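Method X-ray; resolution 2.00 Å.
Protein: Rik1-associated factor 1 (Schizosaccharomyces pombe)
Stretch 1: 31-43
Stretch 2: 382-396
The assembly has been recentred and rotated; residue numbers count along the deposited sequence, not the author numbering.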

# COMPACT_ATOMS: atom_id res chain seq x y z
N GLY A 31 -8.17 15.27 6.16
CA GLY A 31 -8.28 14.30 5.08
C GLY A 31 -8.65 12.89 5.54
O GLY A 31 -9.06 12.66 6.68
N ASP A 32 -8.51 11.94 4.62
CA ASP A 32 -8.75 10.55 4.90
C ASP A 32 -7.41 9.86 5.05
O ASP A 32 -6.54 10.04 4.23
CB ASP A 32 -9.51 9.91 3.74
CG ASP A 32 -10.96 10.37 3.67
OD1 ASP A 32 -11.50 10.79 4.71
OD2 ASP A 32 -11.55 10.31 2.56
N THR A 33 -7.26 9.04 6.09
CA THR A 33 -6.03 8.28 6.23
C THR A 33 -6.01 7.15 5.19
O THR A 33 -6.89 6.27 5.19
CB THR A 33 -5.85 7.74 7.64
OG1 THR A 33 -5.88 8.85 8.56
CG2 THR A 33 -4.49 7.01 7.79
N VAL A 34 -4.99 7.20 4.33
CA VAL A 34 -4.83 6.25 3.25
C VAL A 34 -3.48 5.49 3.22
O VAL A 34 -3.27 4.70 2.31
CB VAL A 34 -5.04 6.92 1.89
CG1 VAL A 34 -6.45 7.52 1.85
CG2 VAL A 34 -3.95 7.99 1.62
N CYS A 35 -2.58 5.73 4.17
CA CYS A 35 -1.48 4.79 4.42
C CYS A 35 -1.09 4.75 5.90
O CYS A 35 -1.28 5.71 6.64
CB CYS A 35 -0.23 5.09 3.59
SG CYS A 35 -0.13 6.69 2.86
N VAL A 36 -0.54 3.61 6.29
CA VAL A 36 -0.11 3.36 7.65
C VAL A 36 1.14 2.52 7.56
O VAL A 36 1.23 1.63 6.70
CB VAL A 36 -1.16 2.53 8.45
CG1 VAL A 36 -0.67 2.32 9.88
CG2 VAL A 36 -2.56 3.20 8.42
N ALA A 37 2.11 2.76 8.43
CA ALA A 37 3.30 1.93 8.42
C ALA A 37 3.69 1.61 9.83
O ALA A 37 3.40 2.38 10.75
CB ALA A 37 4.44 2.64 7.70
N TYR A 38 4.37 0.48 10.00
CA TYR A 38 4.96 0.13 11.28
C TYR A 38 6.45 -0.05 11.06
O TYR A 38 6.88 -0.48 9.99
CB TYR A 38 4.36 -1.18 11.80
CG TYR A 38 2.86 -1.22 11.81
CD1 TYR A 38 2.14 -0.73 12.90
CD2 TYR A 38 2.15 -1.78 10.75
CE1 TYR A 38 0.74 -0.77 12.92
CE2 TYR A 38 0.77 -1.83 10.76
CZ TYR A 38 0.06 -1.33 11.85
OH TYR A 38 -1.32 -1.40 11.85
N ASN A 39 7.26 0.30 12.05
CA ASN A 39 8.69 0.14 11.88
C ASN A 39 9.05 -1.31 12.18
O ASN A 39 8.24 -2.05 12.77
CB ASN A 39 9.47 1.18 12.68
CG ASN A 39 9.53 0.92 14.16
OD1 ASN A 39 8.79 0.09 14.71
ND2 ASN A 39 10.43 1.63 14.82
N PRO A 40 10.23 -1.75 11.74
CA PRO A 40 10.51 -3.20 11.85
C PRO A 40 10.26 -3.71 13.28
O PRO A 40 9.61 -4.75 13.45
CB PRO A 40 11.99 -3.32 11.48
CG PRO A 40 12.25 -2.10 10.60
CD PRO A 40 11.35 -1.00 11.13
N LEU A 41 10.75 -2.97 14.27
CA LEU A 41 10.64 -3.35 15.68
C LEU A 41 9.20 -3.32 16.17
O LEU A 41 8.91 -3.79 17.27
CB LEU A 41 11.47 -2.39 16.54
CG LEU A 41 12.97 -2.38 16.27
CD1 LEU A 41 13.67 -1.21 16.98
CD2 LEU A 41 13.60 -3.69 16.67
N CYS A 42 8.30 -2.77 15.36
CA CYS A 42 6.90 -2.56 15.77
C CYS A 42 6.84 -1.75 17.08
O CYS A 42 6.07 -2.05 17.98
CB CYS A 42 6.16 -3.90 15.91
SG CYS A 42 4.34 -3.74 15.96
N GLU A 43 7.66 -0.70 17.15
CA GLU A 43 7.70 0.22 18.29
C GLU A 43 7.06 1.55 17.94
O GLU A 43 6.67 2.31 18.83
CB GLU A 43 9.16 0.45 18.71
CG GLU A 43 9.72 -0.70 19.54
CD GLU A 43 11.21 -0.59 19.81
OE1 GLU A 43 11.74 -1.51 20.47
OE2 GLU A 43 11.85 0.40 19.37
N ILE A 382 -14.61 2.31 4.62
CA ILE A 382 -13.22 2.05 4.98
C ILE A 382 -12.29 2.62 3.93
O ILE A 382 -12.51 2.45 2.73
CB ILE A 382 -12.98 0.52 5.08
CG1 ILE A 382 -13.83 -0.09 6.20
CG2 ILE A 382 -11.51 0.20 5.29
CD1 ILE A 382 -13.53 0.51 7.56
N THR A 383 -11.23 3.30 4.35
CA THR A 383 -10.25 3.82 3.38
C THR A 383 -8.91 3.08 3.39
O THR A 383 -8.17 3.13 2.40
CB THR A 383 -9.98 5.34 3.56
OG1 THR A 383 -9.53 5.61 4.89
CG2 THR A 383 -11.23 6.15 3.26
N TYR A 384 -8.61 2.38 4.49
CA TYR A 384 -7.35 1.61 4.60
C TYR A 384 -7.44 0.66 5.77
O TYR A 384 -8.14 0.93 6.73
CB TYR A 384 -6.15 2.54 4.86
CG TYR A 384 -4.84 1.78 4.90
CD1 TYR A 384 -4.14 1.53 3.73
CD2 TYR A 384 -4.33 1.28 6.09
CE1 TYR A 384 -2.96 0.83 3.72
CE2 TYR A 384 -3.12 0.54 6.09
CZ TYR A 384 -2.45 0.34 4.89
OH TYR A 384 -1.27 -0.36 4.80
N GLY A 385 -6.71 -0.45 5.70
CA GLY A 385 -6.57 -1.33 6.85
C GLY A 385 -5.32 -2.18 6.70
O GLY A 385 -5.02 -2.67 5.62
N GLY A 386 -4.59 -2.39 7.80
CA GLY A 386 -3.33 -3.09 7.72
C GLY A 386 -2.82 -3.65 9.04
O GLY A 386 -2.76 -2.93 10.04
N PHE A 387 -2.43 -4.92 9.02
CA PHE A 387 -1.78 -5.57 10.16
C PHE A 387 -0.32 -5.20 10.23
O PHE A 387 0.33 -4.99 9.20
CB PHE A 387 -1.80 -7.09 9.97
CG PHE A 387 -3.14 -7.73 10.19
CD1 PHE A 387 -3.61 -7.95 11.46
CD2 PHE A 387 -3.92 -8.12 9.11
CE1 PHE A 387 -4.83 -8.55 11.66
CE2 PHE A 387 -5.15 -8.74 9.31
CZ PHE A 387 -5.60 -8.94 10.59
N SER A 388 0.23 -5.17 11.44
CA SER A 388 1.67 -5.15 11.57
C SER A 388 2.15 -6.55 11.23
O SER A 388 1.40 -7.54 11.39
CB SER A 388 2.09 -4.74 13.00
OG SER A 388 1.55 -5.62 13.96
N GLU A 389 3.39 -6.65 10.78
CA GLU A 389 3.97 -7.93 10.40
C GLU A 389 3.96 -8.96 11.54
O GLU A 389 3.83 -10.16 11.29
CB GLU A 389 5.40 -7.75 9.87
CG GLU A 389 5.48 -7.28 8.45
CD GLU A 389 6.91 -7.26 7.92
OE1 GLU A 389 7.11 -7.64 6.75
OE2 GLU A 389 7.83 -6.88 8.68
N ASP A 390 4.10 -8.51 12.78
CA ASP A 390 4.09 -9.43 13.92
C ASP A 390 2.65 -9.74 14.41
O ASP A 390 2.46 -10.40 15.43
CB ASP A 390 4.98 -8.92 15.07
CG ASP A 390 4.33 -7.80 15.88
OD1 ASP A 390 3.22 -7.37 15.53
OD2 ASP A 390 4.94 -7.34 16.88
N ALA A 391 1.65 -9.27 13.67
CA ALA A 391 0.26 -9.64 13.93
C ALA A 391 -0.31 -9.03 15.22
O ALA A 391 -1.46 -9.32 15.61
CB ALA A 391 0.14 -11.17 13.99
N SER A 392 0.47 -8.16 15.87
CA SER A 392 0.08 -7.61 17.17
C SER A 392 -0.74 -6.34 17.05
O SER A 392 -1.32 -5.86 18.04
CB SER A 392 1.32 -7.34 18.05
OG SER A 392 2.02 -6.16 17.65
N LYS A 393 -0.80 -5.79 15.85
CA LYS A 393 -1.55 -4.56 15.63
C LYS A 393 -2.42 -4.69 14.39
O LYS A 393 -2.01 -5.31 13.41
CB LYS A 393 -0.60 -3.38 15.45
CG LYS A 393 0.33 -3.14 16.65
CD LYS A 393 -0.47 -2.74 17.89
CE LYS A 393 0.41 -2.63 19.15
NZ LYS A 393 1.03 -3.95 19.53
N LEU A 394 -3.62 -4.11 14.45
CA LEU A 394 -4.43 -3.88 13.25
C LEU A 394 -4.95 -2.43 13.28
O LEU A 394 -5.43 -1.94 14.31
CB LEU A 394 -5.58 -4.90 13.18
CG LEU A 394 -6.59 -4.66 12.06
CD1 LEU A 394 -5.95 -4.82 10.66
CD2 LEU A 394 -7.82 -5.61 12.21
N THR A 395 -4.81 -1.72 12.17
CA THR A 395 -5.21 -0.34 12.10
C THR A 395 -6.22 -0.24 10.97
O THR A 395 -5.96 -0.73 9.87
CB THR A 395 -3.97 0.61 11.82
OG1 THR A 395 -3.00 0.48 12.87
CG2 THR A 395 -4.42 2.04 11.78
N VAL A 396 -7.38 0.37 11.24
CA VAL A 396 -8.43 0.50 10.26
C VAL A 396 -8.90 1.95 10.20
O VAL A 396 -9.09 2.57 11.24
CB VAL A 396 -9.61 -0.45 10.63
CG1 VAL A 396 -10.73 -0.34 9.62
CG2 VAL A 396 -9.09 -1.88 10.72
O HOH W 1 0.40 1.94 3.68

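Two distant segments of one chain meet through side chains rather than through a shared backbone ladder: strand 33-38 lies beside a hairpin-like pair of strands, and three hydrogen bonds, each involving a side-chain hydroxyl, join them, two of them at Tyr38 OH, while the rings of Tyr38 and Tyr384 supply most of the packing. Strand 33-38 runs nearly parallel to strand 382-387, with 9° between their directions and a closest axial approach of 5.7 Å, and roughly antiparallel to strand 393-396, at 166° and 8.9 Å. The CA atoms of Val34 and Tyr384 are 5.4 Å apart, those of Val36 and Gly386 7.2 Å, and those of Tyr38 and Ser388 6.2 Å. No backbone-to-backbone hydrogen bond crosses between the stretches. Within stretch 2, by contrast, the two strands are paired: Gly386 N donates to Thr395 O (3.0 Å), Thr395 N to Gly386 O (3.2 Å) and Ser388 N to Lys393 O (3.0 Å), and a type I turn from Ser388 to Ala391 lies in the connection.

At the start of the contact, Thr383 OG1 donates to Thr33 O at 2.7 Å, so a side chain satisfies a backbone carbonyl of the neighbouring strand. The methyl of the same threonine faces Asp32, with CG2 4.2 Å from Asp32 CB. Next along, the Tyr384 ring lies against the backbone of strand 33-38, with Cys35 CA and Val36 N over one face. Val36 points toward stretch 2 and fills the space beside this ring: its CG2 is 3.5 Å from Tyr384 CD2 and 4.0 Å from Thr395 CG2, an apolar contact that reaches both strands. Water 1 accepts a hydrogen bond from Val36 N (3.2 Å) and also bonds Tyr384 OH (3.1 Å), linking the strand to the tyrosine's polar end.

Tyr38, which has the largest area covered by the other stretch, anchors the far end of the strand. Its hydroxyl works in both directions: Thr395 OG1 donates to Tyr38 OH at 2.7 Å, while Tyr38 OH donates to Gly386 O at 2.8 Å. Both partners sit at the ring edge, near its plane, where a phenolic oxygen can best engage them. Ser388 covers a face instead, its CB 3.7 Å from the centroid of the Tyr38 ring and 11° off the ring normal, a CH-pi contact. At Gly386 a CB would point toward stretch 1 and stay clear of Tyr38, 4.7 Å from Tyr38 CE2, but it would be crowded by Tyr384 CE2 at 3.0 Å, so the missing side chain makes room for the Tyr384 ring of its own stretch.

Beyond the strand, a type I turn from Asn39 to Cys42 is closed by Cys42 N donating to Asn39 O (2.7 Å). Cys42 then points back toward stretch 2, where its SG lies 3.9 Å from Ser388 CB, 3.8 Å from Asp390 OD2 and 4.1 Å from Lys393 CG. The surface it meets is internally braced, since Asp390 OD1 accepts from Ser388 OG (2.9 Å), Ser392 N (2.9 Å) and Ser392 OG (2.7 Å). Altogether the contact buries 620 Å², summed over both sides.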